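Local coordinates for protein fatty acid amide hydrolase (Candida albicans, PDB 6KVR) that probably hydrolyses monocarboxylic acid amides to the monocarboxylate and ammonium, as a member of the amidase signature family, at residues A[339-348]-A[363-371]; A[494-502]-A[562-570]. All coordinates share one frame; numbering follows the deposited sequence.

Contact 1. Residues A[339-348]-A[363-371]; sequences IGDLTVAIIR and LNTVVEKLK
With CG1 of Ile346 beside the backbone N (chi1 -47°), its CG2 lies anti to that N, and Val367 holds CG2 beside its own N, which brings the two side chains tip to tip with the CG2 carbons of Ile346 and Val367 3.7 Å apart. They close the first half of a beta-alpha-beta unit: strand 343-346 runs nearly antiparallel to helix 363-371, at 158°, and the chain continues into the neighbouring parallel strand 376-379. Ile346 CD1 meets the same Val367 methyl, while Leu363 CD1 slides past Ile346 CG2 from the other direction. Leu363 CD2 packs against the backbone of Ile347 and Arg348, 3.3 Å from Ile347 O. At the far end Leu370 reaches between Val344 and the 3-10 turn; the Leu370 and Ile339 side chains cross at about a right angle, Leu370 CD2 4.0 Å from Ile339 CG2. The polar end of the contact belongs to Arg348, whose chain bends at chi2 to carry the guanidinium over to the helix. One face of that group receives Val367 CG2, and a salt bridge from NH2 to Glu379 probably fixes its rotation. Arg348 NH1 donates to a lone pair of Asn364 OD1 in the carbonyl plane, at 3.2 Å and 160° at the hydrogen, and OD1 lies close to the guanidinium plane.

Contact 2. Residues A[494-502]-A[562-570]; sequences TLSFQTGIF and IVDLLGVDL
Phe497 and Leu566 cross at about a right angle, Leu566 CD1 lying at the ring edge, 4.0 Å from Phe497 CE2. The ring occupies the crowded position between backbone N and carbonyl carbon (chi1 72°), projecting from strand 494-499 to the end of helix 552-565. Ile562 CG2 comes 3.9 Å from Phe497 CE2, and Val563 CG2 approaches Phe497 CD2, both obliquely; Phe497, Ile562 and Val563 are buried here, and the touching atoms are all carbon. A Schellman motif, with Gly567 at positive phi, caps the helix and leads the chain to Val568. Packing is tightest there: Val568 CG2 sits against two carbonyls, 3.4 Å from Thr499 O and 3.5 Å from Gln498 O, and close to Gly500 N, where a glycine lets the backbone turn its corner. No direct hydrogen bond crosses the contact; on its looser side one water donates to both Thr499 O (3.0 Å) and Leu566 O (3.1 Å). Thr499 OG1 accepts from Ile501 N in an ST turn and bonds Val541 O. The Leu570 and Gln498 side chains cross at about a right angle, CD1 against CG. Strand 494-499 lies between strands 268-271 and 540-546; Ser496 touches helix 259-265, and Ile501 touches helix 357-372.

Overall arrangement
Both contacts set a helix against the one mixed sheet of the amidase fold, contact 1 near its edge and contact 2 farther in along the strand order. Their centres lie about 13 Å apart, and their helices meet directly: Leu370 CD2 touches Leu565 CD2 at 3.8 Å, and Val366 CG2 packs on Leu566 CD1. Contact 1 is the more deeply buried, although its centre lies farther from the centre of the chain; aliphatic groups fill it and an arginine bonds at one end. Contact 2 is partly buried, with an aromatic ring inside and a water link outside. It joins segments distant in sequence, whereas contact 1 is local. Neither reaches the predicted catalytic residues.

Contact 1. Residues A[339-348]-A[363-371]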
loop_
_atom_site.group_PDB
_atom_site.type_symbol
_atom_site.label_atom_id
_atom_site.label_comp_id
_atom_site.label_asym_id
_atom_site.label_seq_id
_atom_site.Cartn_x
_atom_site.Cartn_y
_atom_site.Cartn_z
ATOM N N ILE A 339 -15.402 3.774 28.472
ATOM C CA ILE A 339 -16.327 4.476 27.584
ATOM C C ILE A 339 -16.188 5.981 27.748
ATOM O O ILE A 339 -16.264 6.738 26.770
ATOM C CB ILE A 339 -17.775 4.021 27.838
ATOM C CG1 ILE A 339 -17.924 2.528 27.564
ATOM C CG2 ILE A 339 -18.720 4.801 26.941
ATOM C CD1 ILE A 339 -17.809 2.161 26.092
ATOM N N GLY A 340 -15.964 6.440 28.982
ATOM C CA GLY A 340 -15.818 7.864 29.245
ATOM C C GLY A 340 -14.573 8.488 28.652
ATOM O O GLY A 340 -14.453 9.718 28.663
ATOM N N ASP A 341 -13.656 7.680 28.127
ATOM C CA ASP A 341 -12.467 8.187 27.456
ATOM C C ASP A 341 -12.646 8.362 25.946
ATOM O O ASP A 341 -11.744 8.908 25.301
ATOM C CB ASP A 341 -11.281 7.250 27.717
ATOM C CG ASP A 341 -10.800 7.294 29.171
ATOM O OD1 ASP A 341 -10.401 6.230 29.704
ATOM O OD2 ASP A 341 -10.824 8.388 29.782
ATOM N N LEU A 342 -13.782 7.939 25.373
ATOM C CA LEU A 342 -13.962 7.864 23.926
ATOM C C LEU A 342 -14.690 9.087 23.379
ATOM O O LEU A 342 -15.630 9.595 23.998
ATOM C CB LEU A 342 -14.746 6.604 23.534
ATOM C CG LEU A 342 -14.212 5.236 23.971
ATOM C CD1 LEU A 342 -15.310 4.197 23.993
ATOM C CD2 LEU A 342 -13.090 4.772 23.072
ATOM N N THR A 343 -14.265 9.540 22.201
ATOM C CA THR A 343 -15.011 10.511 21.405
ATOM C C THR A 343 -15.529 9.798 20.158
ATOM O O THR A 343 -14.745 9.219 19.400
ATOM C CB THR A 343 -14.138 11.707 21.034
ATOM O OG1 THR A 343 -13.650 12.325 22.233
ATOM C CG2 THR A 343 -14.932 12.734 20.226
ATOM N N VAL A 344 -16.844 9.808 19.958
ATOM C CA VAL A 344 -17.474 9.037 18.890
ATOM C C VAL A 344 -18.297 9.979 18.012
ATOM O O VAL A 344 -19.213 10.647 18.501
ATOM C CB VAL A 344 -18.355 7.902 19.444
ATOM C CG1 VAL A 344 -18.841 7.022 18.303
ATOM C CG2 VAL A 344 -17.594 7.064 20.452
ATOM N N ALA A 345 -17.974 10.027 16.722
ATOM C CA ALA A 345 -18.798 10.722 15.746
ATOM C C ALA A 345 -19.871 9.776 15.213
ATOM O O ALA A 345 -19.603 8.602 14.934
ATOM C CB ALA A 345 -17.935 11.263 14.604
ATOM N N ILE A 346 -21.095 10.283 15.094
ATOM C CA ILE A 346 -22.256 9.467 14.759
ATOM C C ILE A 346 -22.735 9.848 13.372
ATOM O O ILE A 346 -22.942 11.032 13.084
ATOM C CB ILE A 346 -23.394 9.638 15.784
ATOM C CG1 ILE A 346 -22.846 9.552 17.212
ATOM C CG2 ILE A 346 -24.488 8.576 15.562
ATOM C CD1 ILE A 346 -22.265 8.189 17.561
ATOM N N ILE A 347 -22.927 8.848 12.518
ATOM C CA ILE A 347 -23.581 9.042 11.230
ATOM C C ILE A 347 -25.000 8.512 11.379
ATOM O O ILE A 347 -25.209 7.297 11.478
ATOM C CB ILE A 347 -22.819 8.349 10.089
ATOM C CG1 ILE A 347 -21.482 9.060 9.837
ATOM C CG2 ILE A 347 -23.649 8.317 8.800
ATOM C CD1 ILE A 347 -20.619 8.399 8.758
ATOM N N ARG A 348 -25.982 9.418 11.432
ATOM C CA ARG A 348 -27.386 9.011 11.461
ATOM C C ARG A 348 -27.955 8.757 10.077
ATOM O O ARG A 348 -28.972 8.058 9.956
ATOM C CB ARG A 348 -28.253 10.079 12.141
ATOM C CG ARG A 348 -27.702 10.609 13.436
ATOM C CD ARG A 348 -28.325 9.885 14.581
ATOM N NE ARG A 348 -27.941 10.435 15.874
ATOM C CZ ARG A 348 -28.544 10.107 17.006
ATOM N NH1 ARG A 348 -29.571 9.272 17.019
ATOM N NH2 ARG A 348 -28.100 10.618 18.153
ATOM N N LEU A 363 -29.591 2.551 16.427
ATOM C CA LEU A 363 -28.555 3.573 16.479
ATOM C C LEU A 363 -28.828 4.562 17.613
ATOM O O LEU A 363 -27.951 4.848 18.438
ATOM C CB LEU A 363 -28.473 4.282 15.130
ATOM C CG LEU A 363 -27.346 5.303 14.985
ATOM C CD1 LEU A 363 -26.025 4.715 15.483
ATOM C CD2 LEU A 363 -27.242 5.755 13.531
ATOM N N ASN A 364 -30.064 5.063 17.693
ATOM C CA ASN A 364 -30.409 6.023 18.739
ATOM C C ASN A 364 -30.239 5.428 20.136
ATOM O O ASN A 364 -29.769 6.111 21.056
ATOM C CB ASN A 364 -31.842 6.514 18.544
ATOM C CG ASN A 364 -32.182 7.643 19.471
ATOM O OD1 ASN A 364 -31.591 8.717 19.394
ATOM N ND2 ASN A 364 -33.118 7.406 20.376
ATOM N N THR A 365 -30.617 4.162 20.318
ATOM C CA THR A 365 -30.462 3.540 21.631
ATOM C C THR A 365 -28.988 3.407 22.003
ATOM O O THR A 365 -28.613 3.607 23.165
ATOM C CB THR A 365 -31.159 2.172 21.664
ATOM O OG1 THR A 365 -32.570 2.338 21.459
ATOM C CG2 THR A 365 -30.954 1.481 23.007
ATOM N N VAL A 366 -28.129 3.093 21.023
ATOM C CA VAL A 366 -26.716 2.890 21.338
ATOM C C VAL A 366 -26.051 4.223 21.670
ATOM O O VAL A 366 -25.252 4.317 22.611
ATOM C CB VAL A 366 -26.012 2.146 20.184
ATOM C CG1 VAL A 366 -24.484 2.224 20.307
ATOM C CG2 VAL A 366 -26.465 0.687 20.153
ATOM N N VAL A 367 -26.388 5.276 20.924
ATOM C CA VAL A 367 -25.838 6.598 21.212
ATOM C C VAL A 367 -26.209 7.034 22.629
ATOM O O VAL A 367 -25.375 7.575 23.366
ATOM C CB VAL A 367 -26.313 7.619 20.163
ATOM C CG1 VAL A 367 -26.017 9.035 20.631
ATOM C CG2 VAL A 367 -25.642 7.356 18.803
ATOM N N GLU A 368 -27.455 6.789 23.042
ATOM C CA GLU A 368 -27.865 7.253 24.363
ATOM C C GLU A 368 -27.164 6.459 25.460
ATOM O O GLU A 368 -26.750 7.019 26.481
ATOM C CB GLU A 368 -29.388 7.184 24.490
ATOM C CG GLU A 368 -30.100 8.265 23.657
ATOM C CD GLU A 368 -29.787 9.697 24.131
ATOM O OE1 GLU A 368 -29.374 10.548 23.302
ATOM O OE2 GLU A 368 -29.956 9.978 25.340
ATOM N N LYS A 369 -26.972 5.164 25.237
ATOM C CA LYS A 369 -26.195 4.347 26.157
ATOM C C LYS A 369 -24.745 4.831 26.268
ATOM O O LYS A 369 -24.161 4.834 27.359
ATOM C CB LYS A 369 -26.264 2.912 25.675
ATOM C CG LYS A 369 -26.052 1.900 26.748
ATOM C CD LYS A 369 -27.374 1.573 27.470
ATOM C CE LYS A 369 -27.161 0.650 28.667
ATOM N NZ LYS A 369 -26.154 1.257 29.616
ATOM N N LEU A 370 -24.138 5.221 25.143
ATOM C CA LEU A 370 -22.770 5.738 25.171
ATOM C C LEU A 370 -22.705 7.072 25.899
ATOM O O LEU A 370 -21.791 7.322 26.692
ATOM C CB LEU A 370 -22.233 5.913 23.748
ATOM C CG LEU A 370 -21.880 4.678 22.923
ATOM C CD1 LEU A 370 -21.487 5.123 21.517
ATOM C CD2 LEU A 370 -20.756 3.888 23.610
ATOM N N LYS A 371 -23.640 7.967 25.581
ATOM C CA LYS A 371 -23.714 9.246 26.268
ATOM C C LYS A 371 -23.856 9.043 27.770
ATOM O O LYS A 371 -23.168 9.699 28.564
ATOM C CB LYS A 371 -24.886 10.040 25.704
ATOM C CG LYS A 371 -24.609 11.477 25.427
ATOM C CD LYS A 371 -25.823 12.138 24.808
ATOM C CE LYS A 371 -26.076 11.582 23.431
ATOM N NZ LYS A 371 -27.203 12.248 22.725
#

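Contact 2. Residues A[494-502]-A[562-570]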
loop_
_atom_site.group_PDB
_atom_site.type_symbol
_atom_site.label_atom_id
_atom_site.label_comp_id
_atom_site.label_asym_id
_atom_site.label_seq_id
_atom_site.Cartn_x
_atom_site.Cartn_y
_atom_site.Cartn_z
ATOM N N THR A 494 -12.938 -1.250 10.108
ATOM C CA THR A 494 -14.326 -1.102 10.523
ATOM C C THR A 494 -14.830 -2.396 11.144
ATOM O O THR A 494 -14.822 -3.457 10.503
ATOM C CB THR A 494 -15.206 -0.698 9.332
ATOM O OG1 THR A 494 -14.706 0.518 8.769
ATOM C CG2 THR A 494 -16.675 -0.497 9.770
ATOM N N LEU A 495 -15.301 -2.296 12.380
ATOM C CA LEU A 495 -15.916 -3.416 13.078
ATOM C C LEU A 495 -17.423 -3.368 12.874
ATOM O O LEU A 495 -18.058 -2.338 13.122
ATOM C CB LEU A 495 -15.577 -3.366 14.569
ATOM C CG LEU A 495 -16.355 -4.253 15.548
ATOM C CD1 LEU A 495 -15.999 -5.711 15.348
ATOM C CD2 LEU A 495 -16.065 -3.839 16.996
ATOM N N SER A 496 -17.991 -4.475 12.414
ATOM C CA SER A 496 -19.438 -4.666 12.417
ATOM C C SER A 496 -19.792 -5.473 13.663
ATOM O O SER A 496 -19.286 -6.587 13.844
ATOM C CB SER A 496 -19.894 -5.379 11.144
ATOM O OG SER A 496 -21.304 -5.534 11.114
ATOM N N PHE A 497 -20.630 -4.904 14.536
ATOM C CA PHE A 497 -20.921 -5.514 15.832
ATOM C C PHE A 497 -22.422 -5.529 16.116
ATOM O O PHE A 497 -23.127 -4.561 15.813
ATOM C CB PHE A 497 -20.169 -4.778 16.974
ATOM C CG PHE A 497 -20.724 -3.404 17.306
ATOM C CD1 PHE A 497 -20.278 -2.270 16.632
ATOM C CD2 PHE A 497 -21.673 -3.247 18.310
ATOM C CE1 PHE A 497 -20.777 -1.009 16.945
ATOM C CE2 PHE A 497 -22.184 -2.000 18.626
ATOM C CZ PHE A 497 -21.732 -0.874 17.947
ATOM N N GLN A 498 -22.905 -6.630 16.705
ATOM C CA GLN A 498 -24.304 -6.712 17.131
ATOM C C GLN A 498 -24.588 -5.755 18.286
ATOM O O GLN A 498 -23.792 -5.629 19.222
ATOM C CB GLN A 498 -24.659 -8.134 17.559
ATOM C CG GLN A 498 -24.801 -9.099 16.406
ATOM C CD GLN A 498 -25.739 -8.581 15.334
ATOM O OE1 GLN A 498 -26.838 -8.105 15.626
ATOM N NE2 GLN A 498 -25.308 -8.673 14.077
ATOM N N THR A 499 -25.733 -5.080 18.219
ATOM C CA THR A 499 -26.159 -4.181 19.283
ATOM C C THR A 499 -26.953 -4.878 20.385
ATOM O O THR A 499 -27.127 -4.290 21.457
ATOM C CB THR A 499 -27.017 -3.048 18.710
ATOM O OG1 THR A 499 -28.226 -3.597 18.176
ATOM C CG2 THR A 499 -26.276 -2.335 17.612
ATOM N N GLY A 500 -27.415 -6.110 20.165
ATOM C CA GLY A 500 -28.353 -6.757 21.063
ATOM C C GLY A 500 -29.796 -6.361 20.836
ATOM O O GLY A 500 -30.679 -6.826 21.571
ATOM N N ILE A 501 -30.060 -5.518 19.840
ATOM C CA ILE A 501 -31.404 -5.095 19.477
ATOM C C ILE A 501 -31.868 -5.896 18.269
ATOM O O ILE A 501 -31.066 -6.254 17.390
ATOM C CB ILE A 501 -31.439 -3.582 19.201
ATOM C CG1 ILE A 501 -31.174 -2.844 20.512
ATOM C CG2 ILE A 501 -32.795 -3.170 18.616
ATOM C CD1 ILE A 501 -30.695 -1.442 20.343
ATOM N N PHE A 502 -33.163 -6.211 18.244
ATOM C CA PHE A 502 -33.784 -6.934 17.149
ATOM C C PHE A 502 -34.977 -6.135 16.668
ATOM O O PHE A 502 -35.612 -5.414 17.447
ATOM C CB PHE A 502 -34.199 -8.345 17.586
ATOM C CG PHE A 502 -33.035 -9.196 18.012
ATOM C CD1 PHE A 502 -32.391 -8.962 19.230
ATOM C CD2 PHE A 502 -32.547 -10.197 17.181
ATOM C CE1 PHE A 502 -31.294 -9.729 19.625
ATOM C CE2 PHE A 502 -31.455 -10.982 17.575
ATOM C CZ PHE A 502 -30.825 -10.739 18.799
ATOM N N ILE A 562 -17.699 -1.531 24.130
ATOM C CA ILE A 562 -19.060 -1.158 23.742
ATOM C C ILE A 562 -19.998 -2.352 23.858
ATOM O O ILE A 562 -21.136 -2.222 24.324
ATOM C CB ILE A 562 -19.071 -0.565 22.319
ATOM C CG1 ILE A 562 -18.389 0.804 22.298
ATOM C CG2 ILE A 562 -20.493 -0.451 21.799
ATOM C CD1 ILE A 562 -18.485 1.522 20.964
ATOM N N VAL A 563 -19.545 -3.527 23.422
ATOM C CA VAL A 563 -20.364 -4.730 23.514
ATOM C C VAL A 563 -20.615 -5.091 24.973
ATOM O O VAL A 563 -21.679 -5.629 25.323
ATOM C CB VAL A 563 -19.680 -5.877 22.744
ATOM C CG1 VAL A 563 -20.217 -7.229 23.170
ATOM C CG2 VAL A 563 -19.834 -5.680 21.228
ATOM N N ASP A 564 -19.655 -4.792 25.852
ATOM C CA ASP A 564 -19.866 -5.038 27.274
ATOM C C ASP A 564 -20.812 -4.002 27.869
ATOM O O ASP A 564 -21.718 -4.353 28.631
ATOM C CB ASP A 564 -18.526 -5.060 28.007
ATOM C CG ASP A 564 -17.740 -6.342 27.738
ATOM O OD1 ASP A 564 -18.261 -7.220 27.005
ATOM O OD2 ASP A 564 -16.599 -6.470 28.241
ATOM N N LEU A 565 -20.647 -2.729 27.502
ATOM C CA LEU A 565 -21.613 -1.713 27.904
ATOM C C LEU A 565 -23.037 -2.102 27.512
ATOM O O LEU A 565 -23.985 -1.859 28.270
ATOM C CB LEU A 565 -21.250 -0.374 27.278
ATOM C CG LEU A 565 -22.356 0.676 27.422
ATOM C CD1 LEU A 565 -22.365 1.283 28.841
ATOM C CD2 LEU A 565 -22.271 1.742 26.339
ATOM N N LEU A 566 -23.207 -2.718 26.338
ATOM C CA LEU A 566 -24.533 -3.041 25.825
ATOM C C LEU A 566 -25.059 -4.386 26.302
ATOM O O LEU A 566 -26.198 -4.732 25.982
ATOM C CB LEU A 566 -24.531 -3.027 24.292
ATOM C CG LEU A 566 -24.370 -1.664 23.617
ATOM C CD1 LEU A 566 -24.128 -1.808 22.112
ATOM C CD2 LEU A 566 -25.586 -0.808 23.883
ATOM N N GLY A 567 -24.261 -5.165 27.019
ATOM C CA GLY A 567 -24.709 -6.466 27.468
ATOM C C GLY A 567 -24.870 -7.499 26.373
ATOM O O GLY A 567 -25.667 -8.432 26.528
ATOM N N VAL A 568 -24.123 -7.380 25.279
ATOM C CA VAL A 568 -24.285 -8.301 24.160
ATOM C C VAL A 568 -23.542 -9.600 24.459
ATOM O O VAL A 568 -22.316 -9.606 24.619
ATOM C CB VAL A 568 -23.794 -7.666 22.849
ATOM C CG1 VAL A 568 -23.836 -8.689 21.720
ATOM C CG2 VAL A 568 -24.644 -6.433 22.508
ATOM N N ASP A 569 -24.284 -10.705 24.540
ATOM C CA ASP A 569 -23.709 -12.038 24.730
ATOM C C ASP A 569 -24.367 -12.953 23.701
ATOM O O ASP A 569 -25.484 -13.427 23.913
ATOM C CB ASP A 569 -23.918 -12.550 26.168
ATOM C CG ASP A 569 -22.963 -13.715 26.544
ATOM O OD1 ASP A 569 -22.644 -14.564 25.671
ATOM O OD2 ASP A 569 -22.514 -13.767 27.717
ATOM N N LEU A 570 -23.673 -13.195 22.585
ATOM C CA LEU A 570 -24.209 -13.989 21.484
ATOM C C LEU A 570 -24.195 -15.475 21.774
ATOM O O LEU A 570 -24.841 -16.237 21.043
ATOM C CB LEU A 570 -23.428 -13.719 20.190
ATOM C CG LEU A 570 -23.387 -12.248 19.763
ATOM C CD1 LEU A 570 -22.847 -12.109 18.356
ATOM C CD2 LEU A 570 -24.780 -11.674 19.863
HETATM O O HOH W 1 -28.461 -3.948 24.076
#